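Local coordinates for nonstructural protein 2 (Human rotavirus C, PDB 2GU0), which probably binds single-stranded RNA and hydrolyses nucleoside triphosphates as an octamer, and takes part in viral genome replication and the building of viroplasms, at residues A2-F7 / V102-V108; V18-I22 / V80-A84; Y67-S73 / K175-L179; Q75-L79 / L111-L115. All coordinates share one frame; numbering follows the deposited sequence.

Contact 1 of 4, residues A2-F7 / V102-V108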
loop_
_atom_site.group_PDB
_atom_site.type_symbol
_atom_site.label_atom_id
_atom_site.label_comp_id
_atom_site.label_asym_id
_atom_site.label_seq_id
_atom_site.Cartn_x
_atom_site.Cartn_y
_atom_site.Cartn_z
ATOM N N ALA A 2 -6.642 37.799 -9.060
ATOM C CA ALA A 2 -7.134 37.539 -10.441
ATOM C C ALA A 2 -8.518 38.168 -10.658
ATOM O O ALA A 2 -9.240 38.436 -9.701
ATOM C CB ALA A 2 -7.186 36.043 -10.689
ATOM N N GLU A 3 -8.870 38.424 -11.917
ATOM C CA GLU A 3 -10.161 39.012 -12.249
ATOM C C GLU A 3 -11.223 37.909 -12.271
ATOM O O GLU A 3 -10.924 36.771 -12.615
ATOM C CB GLU A 3 -10.093 39.705 -13.611
ATOM C CG GLU A 3 -9.186 40.946 -13.667
ATOM C CD GLU A 3 -7.688 40.622 -13.686
ATOM O OE1 GLU A 3 -6.880 41.580 -13.800
ATOM O OE2 GLU A 3 -7.322 39.421 -13.595
ATOM N N LEU A 4 -12.460 38.239 -11.910
ATOM C CA LEU A 4 -13.525 37.235 -11.878
ATOM C C LEU A 4 -13.554 36.421 -13.156
ATOM O O LEU A 4 -13.942 35.255 -13.132
ATOM C CB LEU A 4 -14.892 37.897 -11.653
ATOM C CG LEU A 4 -16.133 37.001 -11.533
ATOM C CD1 LEU A 4 -15.916 35.939 -10.465
ATOM C CD2 LEU A 4 -17.343 37.849 -11.185
ATOM N N ALA A 5 -13.129 37.039 -14.257
ATOM C CA ALA A 5 -13.096 36.395 -15.571
ATOM C C ALA A 5 -12.052 35.282 -15.701
ATOM O O ALA A 5 -11.931 34.664 -16.757
ATOM C CB ALA A 5 -12.856 37.435 -16.660
ATOM N N CYS A 6 -11.279 35.041 -14.654
ATOM C CA CYS A 6 -10.299 33.974 -14.712
ATOM C C CYS A 6 -10.964 32.715 -14.196
ATOM O O CYS A 6 -10.380 31.638 -14.237
ATOM C CB CYS A 6 -9.100 34.277 -13.831
ATOM S SG CYS A 6 -8.135 35.688 -14.325
ATOM N N PHE A 7 -12.198 32.849 -13.719
ATOM C CA PHE A 7 -12.916 31.710 -13.174
ATOM C C PHE A 7 -14.281 31.399 -13.769
ATOM O O PHE A 7 -14.739 30.258 -13.682
ATOM C CB PHE A 7 -13.093 31.888 -11.675
ATOM C CG PHE A 7 -11.830 32.194 -10.954
ATOM C CD1 PHE A 7 -11.440 33.506 -10.748
ATOM C CD2 PHE A 7 -11.030 31.171 -10.476
ATOM C CE1 PHE A 7 -10.272 33.797 -10.071
ATOM C CE2 PHE A 7 -9.851 31.453 -9.794
ATOM C CZ PHE A 7 -9.471 32.771 -9.590
ATOM N N VAL A 102 -16.918 41.364 -14.718
ATOM C CA VAL A 102 -15.966 40.322 -15.064
ATOM C C VAL A 102 -14.498 40.753 -14.839
ATOM O O VAL A 102 -13.594 39.916 -14.809
ATOM C CB VAL A 102 -16.205 39.919 -16.549
ATOM C CG1 VAL A 102 -14.903 39.801 -17.304
ATOM C CG2 VAL A 102 -16.980 38.629 -16.607
ATOM N N LYS A 103 -14.259 42.049 -14.665
ATOM C CA LYS A 103 -12.892 42.532 -14.470
ATOM C C LYS A 103 -12.596 42.803 -12.997
ATOM O O LYS A 103 -11.499 43.259 -12.633
ATOM C CB LYS A 103 -12.655 43.789 -15.321
ATOM C CG LYS A 103 -13.072 43.593 -16.785
ATOM C CD LYS A 103 -12.974 44.860 -17.641
ATOM C CE LYS A 103 -11.534 45.182 -18.013
ATOM N NZ LYS A 103 -11.434 46.372 -18.906
ATOM N N THR A 104 -13.575 42.493 -12.153
ATOM C CA THR A 104 -13.439 42.671 -10.717
ATOM C C THR A 104 -12.337 41.782 -10.159
ATOM O O THR A 104 -12.349 40.575 -10.359
ATOM C CB THR A 104 -14.714 42.281 -10.000
ATOM O OG1 THR A 104 -15.809 43.047 -10.508
ATOM C CG2 THR A 104 -14.564 42.506 -8.514
ATOM N N VAL A 105 -11.378 42.370 -9.464
ATOM C CA VAL A 105 -10.318 41.573 -8.879
ATOM C C VAL A 105 -10.914 40.869 -7.677
ATOM O O VAL A 105 -11.544 41.486 -6.832
ATOM C CB VAL A 105 -9.129 42.439 -8.459
ATOM C CG1 VAL A 105 -8.207 41.650 -7.549
ATOM C CG2 VAL A 105 -8.368 42.880 -9.706
ATOM N N VAL A 106 -10.719 39.562 -7.624
ATOM C CA VAL A 106 -11.260 38.724 -6.568
ATOM C C VAL A 106 -10.199 38.390 -5.519
ATOM O O VAL A 106 -9.002 38.419 -5.811
ATOM C CB VAL A 106 -11.837 37.436 -7.218
ATOM C CG1 VAL A 106 -11.610 36.241 -6.343
ATOM C CG2 VAL A 106 -13.314 37.617 -7.485
ATOM N N GLN A 107 -10.640 38.097 -4.297
ATOM C CA GLN A 107 -9.735 37.747 -3.213
ATOM C C GLN A 107 -9.523 36.235 -3.212
ATOM O O GLN A 107 -10.083 35.508 -2.391
ATOM C CB GLN A 107 -10.316 38.188 -1.878
ATOM C CG GLN A 107 -10.608 39.670 -1.770
ATOM C CD GLN A 107 -10.766 40.146 -0.319
ATOM O OE1 GLN A 107 -11.384 41.182 -0.069
ATOM N NE2 GLN A 107 -10.194 39.403 0.636
ATOM N N VAL A 108 -8.697 35.774 -4.139
ATOM C CA VAL A 108 -8.406 34.360 -4.313
ATOM C C VAL A 108 -8.067 33.530 -3.082
ATOM O O VAL A 108 -8.559 32.415 -2.941
ATOM C CB VAL A 108 -7.271 34.168 -5.329
ATOM C CG1 VAL A 108 -7.037 32.687 -5.564
ATOM C CG2 VAL A 108 -7.616 34.879 -6.634
#
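Phe7 and Val108 meet at a slant: CZ, the far corner of the Phe7 ring, lies 4.1 Å from CG2 of Val108. That same Val108 CG2 is 4.2 Å from CB of Ala2, so one methyl serves both the ring and the first modelled residue. The valine's torsion divides its branches: CG1 is anti to the backbone N (chi1 -177°) and reaches Leu69 and Leu177, while CG2 is left for Ala2 and Phe7. Leu4 starts toward segment 102-108 and brings its CD1 to 4.3 Å from CG2 of Val106, a loose approach, with Leu87 of helix 74-90 also against this leucine. Glu3 behaves differently. Its CB and CG run beside backbone carbonyls, CG coming 3.4 Å from Lys103 O, and a bend at chi2 then carries the carboxylate away to a salt bridge with Arg60.

Beneath these side chains the backbones pair. Val106 N gives an almost straight bond to Ala2 O (2.8 Å, 176°), and Leu4 N gives a more bent one to Thr104 O (2.8 Å, 145°). Between them Glu3 and Val105 stand as a non-hydrogen-bonded antiparallel pair. A further bond from Ala5 N to Val102 O is less certain, because the position of Ala5 N is doubtful. The result is a single isolated antiparallel bridge that ties the N-terminus to the approach of helix 108-119; Gln107 is the N-cap of that helix, and Gln107 and Val108 belong to the predicted ATP-binding site.

Contact 2 of 4, residues V18-I22 / V80-A84; sequences VWYPI and VNLLA
Ala84 and Val80, one helical turn apart, pack against Pro21 and Ile22 and form the tight part of this contact. CB of Ala84 points at the strand and lies 3.9 Å from CG of Pro21, with Pro21 CD next to it. Val80 also faces the strand: its CG2 sits 3.4 Å from the carbonyl O of Ile22, and its CG1 lies beside the proline ring, too close in the model for the exact distance to mean much. The small methyl of Ala84 fits the close approach of the short axes, 7.1 Å. No hydrogen bond joins 18-22 to 80-84; further along helix 74-90, Asn88 OD1 takes the bond from Trp19 N.

The solvent side is the outer rim of the Pro21 ring, where Asn81 lies beside it, together with Tyr20, whose ring is sent away from the helix toward Ser9 and Ser11. Trp19 starts toward Ala84, but with CG anti to the carbonyl carbon (chi1 -54°) its indole leaves to pack on Val8, Leu87 and Met92. Along one edge of the strand, backbone bonds join Val18 to Ser11 and Tyr20 to Ser9. A two-stranded antiparallel hairpin, 8-11 with 18-21, is thus laid along helix 74-90; the short axes of 18-21 and 80-84 run antiparallel (176°).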
loop_
_atom_site.group_PDB
_atom_site.type_symbol
_atom_site.label_atom_id
_atom_site.label_comp_id
_atom_site.label_asym_id
_atom_site.label_seq_id
_atom_site.Cartn_x
_atom_site.Cartn_y
_atom_site.Cartn_z
ATOM N N VAL A 18 -26.468 34.024 -16.715
ATOM C CA VAL A 18 -26.089 32.658 -16.398
ATOM C C VAL A 18 -24.572 32.560 -16.431
ATOM O O VAL A 18 -23.939 32.940 -17.415
ATOM C CB VAL A 18 -26.672 31.673 -17.410
ATOM C CG1 VAL A 18 -26.369 30.250 -16.977
ATOM C CG2 VAL A 18 -28.172 31.906 -17.546
ATOM N N TRP A 19 -23.988 32.059 -15.349
ATOM C CA TRP A 19 -22.538 31.926 -15.274
ATOM C C TRP A 19 -22.082 30.499 -15.483
ATOM O O TRP A 19 -22.789 29.559 -15.136
ATOM C CB TRP A 19 -22.039 32.419 -13.927
ATOM C CG TRP A 19 -22.484 33.812 -13.619
ATOM C CD1 TRP A 19 -23.658 34.193 -13.039
ATOM C CD2 TRP A 19 -21.770 35.011 -13.905
ATOM N NE1 TRP A 19 -23.718 35.555 -12.949
ATOM C CE2 TRP A 19 -22.569 36.084 -13.473
ATOM C CE3 TRP A 19 -20.527 35.284 -14.491
ATOM C CZ2 TRP A 19 -22.171 37.402 -13.602
ATOM C CZ3 TRP A 19 -20.132 36.582 -14.623
ATOM C CH2 TRP A 19 -20.951 37.635 -14.180
ATOM N N TYR A 20 -20.898 30.342 -16.062
ATOM C CA TYR A 20 -20.336 29.017 -16.293
ATOM C C TYR A 20 -18.907 28.878 -15.772
ATOM O O TYR A 20 -18.130 29.836 -15.776
ATOM C CB TYR A 20 -20.345 28.680 -17.781
ATOM C CG TYR A 20 -21.699 28.817 -18.419
ATOM C CD1 TYR A 20 -22.112 30.032 -18.970
ATOM C CD2 TYR A 20 -22.591 27.744 -18.439
ATOM C CE1 TYR A 20 -23.382 30.176 -19.524
ATOM C CE2 TYR A 20 -23.863 27.879 -18.987
ATOM C CZ TYR A 20 -24.253 29.096 -19.526
ATOM O OH TYR A 20 -25.516 29.241 -20.048
ATOM N N PRO A 21 -18.550 27.672 -15.312
ATOM C CA PRO A 21 -17.226 27.335 -14.780
ATOM C C PRO A 21 -16.200 27.309 -15.908
ATOM O O PRO A 21 -16.534 26.970 -17.037
ATOM C CB PRO A 21 -17.431 25.931 -14.214
ATOM C CG PRO A 21 -18.863 25.861 -13.916
ATOM C CD PRO A 21 -19.491 26.564 -15.079
ATOM N N ILE A 22 -14.962 27.669 -15.616
ATOM C CA ILE A 22 -13.909 27.608 -16.629
ATOM C C ILE A 22 -12.986 26.451 -16.220
ATOM O O ILE A 22 -12.552 26.383 -15.073
ATOM C CB ILE A 22 -13.107 28.913 -16.688
ATOM C CG1 ILE A 22 -13.950 30.009 -17.323
ATOM C CG2 ILE A 22 -11.867 28.718 -17.513
ATOM C CD1 ILE A 22 -13.230 31.334 -17.448
ATOM N N VAL A 80 -13.921 27.462 -9.029
ATOM C CA VAL A 80 -14.600 27.766 -10.264
ATOM C C VAL A 80 -16.094 27.436 -10.165
ATOM O O VAL A 80 -16.953 28.216 -10.610
ATOM C CB VAL A 80 -13.890 27.017 -11.429
ATOM C CG1 VAL A 80 -14.874 26.504 -12.440
ATOM C CG2 VAL A 80 -12.905 27.955 -12.100
ATOM N N ASN A 81 -16.417 26.298 -9.560
ATOM C CA ASN A 81 -17.817 25.917 -9.434
ATOM C C ASN A 81 -18.549 26.679 -8.343
ATOM O O ASN A 81 -19.736 26.944 -8.449
ATOM C CB ASN A 81 -17.933 24.420 -9.219
ATOM C CG ASN A 81 -17.825 23.656 -10.513
ATOM O OD1 ASN A 81 -16.782 23.101 -10.836
ATOM N ND2 ASN A 81 -18.904 23.648 -11.282
ATOM N N LEU A 82 -17.832 27.035 -7.289
ATOM C CA LEU A 82 -18.417 27.791 -6.199
ATOM C C LEU A 82 -18.836 29.155 -6.758
ATOM O O LEU A 82 -19.939 29.636 -6.511
ATOM C CB LEU A 82 -17.384 27.969 -5.090
ATOM C CG LEU A 82 -17.843 28.828 -3.919
ATOM C CD1 LEU A 82 -18.931 28.102 -3.152
ATOM C CD2 LEU A 82 -16.658 29.124 -3.023
ATOM N N LEU A 83 -17.951 29.766 -7.530
ATOM C CA LEU A 83 -18.245 31.060 -8.106
ATOM C C LEU A 83 -19.440 31.015 -9.061
ATOM O O LEU A 83 -20.328 31.860 -8.981
ATOM C CB LEU A 83 -16.998 31.611 -8.801
ATOM C CG LEU A 83 -15.833 31.878 -7.833
ATOM C CD1 LEU A 83 -14.591 32.285 -8.600
ATOM C CD2 LEU A 83 -16.227 32.965 -6.838
ATOM N N ALA A 84 -19.479 30.033 -9.954
ATOM C CA ALA A 84 -20.600 29.922 -10.884
ATOM C C ALA A 84 -21.901 29.741 -10.088
ATOM O O ALA A 84 -22.815 30.554 -10.170
ATOM C CB ALA A 84 -20.386 28.747 -11.839
#

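Contact 3 of 4, residues Y67-S73 / K175-L179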
loop_
_atom_site.group_PDB
_atom_site.type_symbol
_atom_site.label_atom_id
_atom_site.label_comp_id
_atom_site.label_asym_id
_atom_site.label_seq_id
_atom_site.Cartn_x
_atom_site.Cartn_y
_atom_site.Cartn_z
ATOM N N TYR A 67 4.654 32.826 -11.198
ATOM C CA TYR A 67 3.800 32.542 -10.056
ATOM C C TYR A 67 2.395 33.014 -10.320
ATOM O O TYR A 67 2.167 34.204 -10.523
ATOM C CB TYR A 67 4.301 33.246 -8.805
ATOM C CG TYR A 67 3.413 33.028 -7.596
ATOM C CD1 TYR A 67 3.281 31.760 -7.022
ATOM C CD2 TYR A 67 2.726 34.092 -7.010
ATOM C CE1 TYR A 67 2.491 31.559 -5.888
ATOM C CE2 TYR A 67 1.936 33.903 -5.882
ATOM C CZ TYR A 67 1.825 32.636 -5.325
ATOM O OH TYR A 67 1.063 32.447 -4.196
ATOM N N GLY A 68 1.453 32.079 -10.303
ATOM C CA GLY A 68 0.069 32.431 -10.526
ATOM C C GLY A 68 -0.876 31.381 -9.984
ATOM O O GLY A 68 -0.481 30.485 -9.236
ATOM N N LEU A 69 -2.141 31.511 -10.360
ATOM C CA LEU A 69 -3.167 30.575 -9.950
ATOM C C LEU A 69 -2.777 29.195 -10.426
ATOM O O LEU A 69 -2.518 28.996 -11.608
ATOM C CB LEU A 69 -4.496 30.954 -10.595
ATOM C CG LEU A 69 -5.087 32.264 -10.113
ATOM C CD1 LEU A 69 -6.181 32.734 -11.042
ATOM C CD2 LEU A 69 -5.608 32.054 -8.715
ATOM N N ASP A 70 -2.732 28.233 -9.523
ATOM C CA ASP A 70 -2.392 26.888 -9.942
ATOM C C ASP A 70 -3.708 26.265 -10.415
ATOM O O ASP A 70 -4.318 25.435 -9.743
ATOM C CB ASP A 70 -1.759 26.120 -8.774
ATOM C CG ASP A 70 -1.367 24.713 -9.152
ATOM O OD1 ASP A 70 -1.084 24.486 -10.353
ATOM O OD2 ASP A 70 -1.344 23.845 -8.249
ATOM N N TYR A 71 -4.140 26.707 -11.588
ATOM C CA TYR A 71 -5.391 26.274 -12.185
ATOM C C TYR A 71 -5.420 24.791 -12.509
ATOM O O TYR A 71 -6.482 24.240 -12.827
ATOM C CB TYR A 71 -5.648 27.099 -13.443
ATOM C CG TYR A 71 -4.645 26.857 -14.548
ATOM C CD1 TYR A 71 -4.821 25.814 -15.447
ATOM C CD2 TYR A 71 -3.500 27.634 -14.660
ATOM C CE1 TYR A 71 -3.887 25.546 -16.420
ATOM C CE2 TYR A 71 -2.556 27.372 -15.631
ATOM C CZ TYR A 71 -2.756 26.320 -16.507
ATOM O OH TYR A 71 -1.811 26.003 -17.454
ATOM N N GLU A 72 -4.257 24.147 -12.423
ATOM C CA GLU A 72 -4.158 22.714 -12.696
ATOM C C GLU A 72 -4.635 21.977 -11.460
ATOM O O GLU A 72 -4.909 20.775 -11.496
ATOM C CB GLU A 72 -2.716 22.322 -13.004
ATOM C CG GLU A 72 -2.134 23.009 -14.220
ATOM C CD GLU A 72 -1.675 22.024 -15.285
ATOM O OE1 GLU A 72 -2.217 20.892 -15.320
ATOM O OE2 GLU A 72 -0.786 22.391 -16.094
ATOM N N SER A 73 -4.743 22.729 -10.368
ATOM C CA SER A 73 -5.188 22.210 -9.079
ATOM C C SER A 73 -6.665 21.798 -8.993
ATOM O O SER A 73 -7.530 22.365 -9.656
ATOM C CB SER A 73 -4.904 23.242 -7.995
ATOM O OG SER A 73 -5.425 22.796 -6.762
ATOM N N LYS A 175 -3.501 25.556 -2.236
ATOM C CA LYS A 175 -3.084 24.995 -3.514
ATOM C C LYS A 175 -3.118 26.045 -4.645
ATOM O O LYS A 175 -2.394 25.927 -5.631
ATOM C CB LYS A 175 -3.941 23.774 -3.881
ATOM C CG LYS A 175 -3.414 22.453 -3.315
ATOM C CD LYS A 175 -4.020 21.210 -4.024
ATOM C CE LYS A 175 -3.386 20.877 -5.406
ATOM N NZ LYS A 175 -4.068 19.730 -6.102
ATOM N N LEU A 176 -3.936 27.085 -4.490
ATOM C CA LEU A 176 -4.040 28.124 -5.513
ATOM C C LEU A 176 -2.880 29.114 -5.526
ATOM O O LEU A 176 -2.103 29.140 -6.475
ATOM C CB LEU A 176 -5.373 28.873 -5.381
ATOM C CG LEU A 176 -6.624 28.087 -5.795
ATOM C CD1 LEU A 176 -7.854 28.978 -5.711
ATOM C CD2 LEU A 176 -6.453 27.579 -7.218
ATOM N N LEU A 177 -2.758 29.926 -4.483
ATOM C CA LEU A 177 -1.681 30.903 -4.407
ATOM C C LEU A 177 -1.014 30.845 -3.048
ATOM O O LEU A 177 -1.265 31.692 -2.191
ATOM C CB LEU A 177 -2.226 32.301 -4.640
ATOM C CG LEU A 177 -2.997 32.504 -5.946
ATOM C CD1 LEU A 177 -3.653 33.882 -5.939
ATOM C CD2 LEU A 177 -2.057 32.364 -7.137
ATOM N N PRO A 178 -0.140 29.846 -2.836
ATOM C CA PRO A 178 0.601 29.626 -1.587
ATOM C C PRO A 178 1.268 30.895 -1.080
ATOM O O PRO A 178 1.762 31.696 -1.869
ATOM C CB PRO A 178 1.616 28.564 -1.979
ATOM C CG PRO A 178 0.879 27.772 -2.996
ATOM C CD PRO A 178 0.255 28.850 -3.847
ATOM N N LEU A 179 1.281 31.077 0.236
ATOM C CA LEU A 179 1.886 32.268 0.836
ATOM C C LEU A 179 2.314 31.996 2.282
ATOM O O LEU A 179 1.697 31.193 2.989
ATOM C CB LEU A 179 0.896 33.433 0.796
ATOM C CG LEU A 179 1.497 34.806 1.055
ATOM C CD1 LEU A 179 2.454 35.112 -0.071
ATOM C CD2 LEU A 179 0.407 35.861 1.129
#
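The Tyr67 ring leans obliquely across Leu177 and Pro178, offering them neither a clean face nor a clean edge. Its CE1 is 4.1 Å from CD of Pro178, and its CZ is 4.1 Å from CB of Leu177. A chi1 near 180° (178°) extends the ring away from its own backbone, over segment 175-179, and brings OH to the carbonyl of Pro178; that hydrogen bond is weak, and the hydroxyl's position is doubtful. Tyr71, the other aromatic group here, turns away from the contact. CG of Glu72 sits over one of its faces, displaced toward the rim, and Phe61 meets the ring with the planes about 85° apart. The Asp70 carboxylate does not pair with Lys175: OD2 stays 5.4 Å from NZ of Lys175, and OD1 has a long, weak ion pair with Lys62.

Leu69 and Leu177 pack at a slant, CD2 of Leu69 lying 3.8 Å from CG of Leu177, and both also pack on Val108. A backbone bond joins Asp70 N to Leu176 O (3.2 Å, 147°). Ser73 OG is spent on capping helix 74-90 at Gln75 N, and the bent Lys175 chain wraps past it, CE 3.1 Å from Ser73 OG, without a hydrogen bond from NZ. Leu177 O also has a weak bond to Arg109 NE, which places this junction beside the predicted ATP-binding residues. The chemistry is that of a mixed junction between the N-terminal and C-terminal family regions: an apolar patch at Leu69 and Leu177, one modest backbone bond and close approaches to carbonyls, with no salt bridge across.

Contact 4 of 4, residues Q75-L79 / L111-L115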
loop_
_atom_site.group_PDB
_atom_site.type_symbol
_atom_site.label_atom_id
_atom_site.label_comp_id
_atom_site.label_asym_id
_atom_site.label_seq_id
_atom_site.Cartn_x
_atom_site.Cartn_y
_atom_site.Cartn_z
ATOM N N GLN A 75 -8.305 22.353 -6.685
ATOM C CA GLN A 75 -8.879 23.427 -5.903
ATOM C C GLN A 75 -9.437 24.520 -6.819
ATOM O O GLN A 75 -10.322 25.278 -6.421
ATOM C CB GLN A 75 -7.811 23.982 -4.963
ATOM C CG GLN A 75 -8.362 24.664 -3.751
ATOM C CD GLN A 75 -8.934 23.694 -2.754
ATOM O OE1 GLN A 75 -9.777 22.862 -3.087
ATOM N NE2 GLN A 75 -8.487 23.800 -1.512
ATOM N N TYR A 76 -8.907 24.587 -8.041
ATOM C CA TYR A 76 -9.348 25.552 -9.051
ATOM C C TYR A 76 -10.762 25.158 -9.518
ATOM O O TYR A 76 -11.636 26.015 -9.688
ATOM C CB TYR A 76 -8.376 25.546 -10.243
ATOM C CG TYR A 76 -8.792 26.435 -11.396
ATOM C CD1 TYR A 76 -8.624 27.828 -11.346
ATOM C CD2 TYR A 76 -9.390 25.885 -12.527
ATOM C CE1 TYR A 76 -9.047 28.646 -12.403
ATOM C CE2 TYR A 76 -9.816 26.684 -13.584
ATOM C CZ TYR A 76 -9.644 28.057 -13.519
ATOM O OH TYR A 76 -10.076 28.809 -14.579
ATOM N N THR A 77 -10.971 23.858 -9.712
ATOM C CA THR A 77 -12.259 23.331 -10.133
ATOM C C THR A 77 -13.284 23.717 -9.081
ATOM O O THR A 77 -14.380 24.183 -9.390
ATOM C CB THR A 77 -12.239 21.801 -10.203
ATOM O OG1 THR A 77 -11.079 21.367 -10.912
ATOM C CG2 THR A 77 -13.460 21.290 -10.906
ATOM N N GLU A 78 -12.905 23.505 -7.828
ATOM C CA GLU A 78 -13.755 23.812 -6.687
ATOM C C GLU A 78 -14.197 25.268 -6.695
ATOM O O GLU A 78 -15.384 25.563 -6.721
ATOM C CB GLU A 78 -12.998 23.523 -5.395
ATOM C CG GLU A 78 -12.640 22.073 -5.216
ATOM C CD GLU A 78 -13.828 21.267 -4.786
ATOM O OE1 GLU A 78 -14.266 21.460 -3.627
ATOM O OE2 GLU A 78 -14.325 20.460 -5.603
ATOM N N LEU A 79 -13.225 26.170 -6.664
ATOM C CA LEU A 79 -13.500 27.595 -6.654
ATOM C C LEU A 79 -14.323 27.984 -7.881
ATOM O O LEU A 79 -15.301 28.739 -7.789
ATOM C CB LEU A 79 -12.187 28.382 -6.638
ATOM C CG LEU A 79 -12.323 29.903 -6.690
ATOM C CD1 LEU A 79 -13.054 30.377 -5.447
ATOM C CD2 LEU A 79 -10.962 30.553 -6.797
ATOM N N LEU A 111 -11.165 33.324 -0.885
ATOM C CA LEU A 111 -12.111 32.345 -1.418
ATOM C C LEU A 111 -11.639 30.934 -1.156
ATOM O O LEU A 111 -12.448 30.041 -0.876
ATOM C CB LEU A 111 -12.308 32.531 -2.921
ATOM C CG LEU A 111 -13.085 33.781 -3.310
ATOM C CD1 LEU A 111 -13.040 33.967 -4.803
ATOM C CD2 LEU A 111 -14.516 33.652 -2.818
ATOM N N GLU A 112 -10.328 30.728 -1.258
ATOM C CA GLU A 112 -9.780 29.405 -1.033
ATOM C C GLU A 112 -10.093 28.985 0.387
ATOM O O GLU A 112 -10.319 27.811 0.650
ATOM C CB GLU A 112 -8.272 29.381 -1.293
ATOM C CG GLU A 112 -7.559 28.208 -0.637
ATOM C CD GLU A 112 -6.668 27.416 -1.579
ATOM O OE1 GLU A 112 -6.079 28.012 -2.501
ATOM O OE2 GLU A 112 -6.536 26.192 -1.381
ATOM N N ASN A 113 -10.121 29.932 1.315
ATOM C CA ASN A 113 -10.450 29.555 2.677
ATOM C C ASN A 113 -11.936 29.274 2.797
ATOM O O ASN A 113 -12.327 28.327 3.483
ATOM C CB ASN A 113 -10.023 30.627 3.676
ATOM C CG ASN A 113 -8.640 30.376 4.228
ATOM O OD1 ASN A 113 -8.207 29.226 4.331
ATOM N ND2 ASN A 113 -7.945 31.439 4.607
ATOM N N LEU A 114 -12.771 30.072 2.129
ATOM C CA LEU A 114 -14.208 29.820 2.191
ATOM C C LEU A 114 -14.503 28.394 1.724
ATOM O O LEU A 114 -15.367 27.729 2.289
ATOM C CB LEU A 114 -14.990 30.821 1.345
ATOM C CG LEU A 114 -15.124 32.243 1.904
ATOM C CD1 LEU A 114 -15.808 33.124 0.884
ATOM C CD2 LEU A 114 -15.913 32.233 3.178
ATOM N N LEU A 115 -13.777 27.923 0.709
ATOM C CA LEU A 115 -13.958 26.559 0.205
ATOM C C LEU A 115 -13.808 25.532 1.323
ATOM O O LEU A 115 -14.562 24.562 1.386
ATOM C CB LEU A 115 -12.935 26.219 -0.878
ATOM C CG LEU A 115 -13.097 26.778 -2.287
ATOM C CD1 LEU A 115 -11.938 26.278 -3.142
ATOM C CD2 LEU A 115 -14.429 26.345 -2.868
#
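Gln75 reaches across from its helix to Glu112, and its side chain can be followed atom by atom. CB sets out toward segment 111-115. CG comes 3.4 Å from Glu112 OE2. A bend at chi2 (73°) then turns the amide: CD of Gln75 lies 3.7 Å from Glu112 OE2, and OE1 of Gln75 lies 4.0 Å from Leu115 CD1. At the tip, NE2 of Gln75 gives a nearly straight hydrogen bond of 3.1 Å to Glu112 OE2. The two flat groups are steeply turned, 71° apart: the oxygen lies in the amide plane, but the amide meets the carboxylate from above its plane. Glu112 OE2 also receives Lys175 N, and OE1 receives Leu176 N, so three bonds pin this buried carboxylate.

Beside this polar corner, Leu115 pushes its CD1 to 3.7 Å from CB of Glu78 and also touches Leu79. The Leu79 and Leu111 side chains cross at about a right angle, with their CD1 atoms 3.6 Å apart. Segments 75-79 and 111-115 cross at 89°, their axes 10.3 Å apart at closest approach; they belong to helices 74-90 and 108-119. Helix 129-139 packs on 108-119 through Leu111 and Leu114, and the loop before strand 182-188 meets Glu112.

In the fold
Helix 74-90 runs through the group: contact 4 uses its first turns, contact 2 the next, and the loop of contact 3 leads into it. Contacts 1, 2 and 4 lie within the N-terminal family region, their centres 12 to 13 Å apart, and all three touch. Contact 3 alone reaches the C-terminal region; its centre is about 11 Å from that of contact 4 and 14 Å from that of contact 1, both of which it touches, and 18 Å from that of contact 2, which it does not. Along the chain, contact 2 falls within the span of contact 1, and contact 4 within that of contact 3. Phe7 packs on Leu79, Val80 and Leu69, and predicted ATP-site residue Val108 on Leu69 and Leu177.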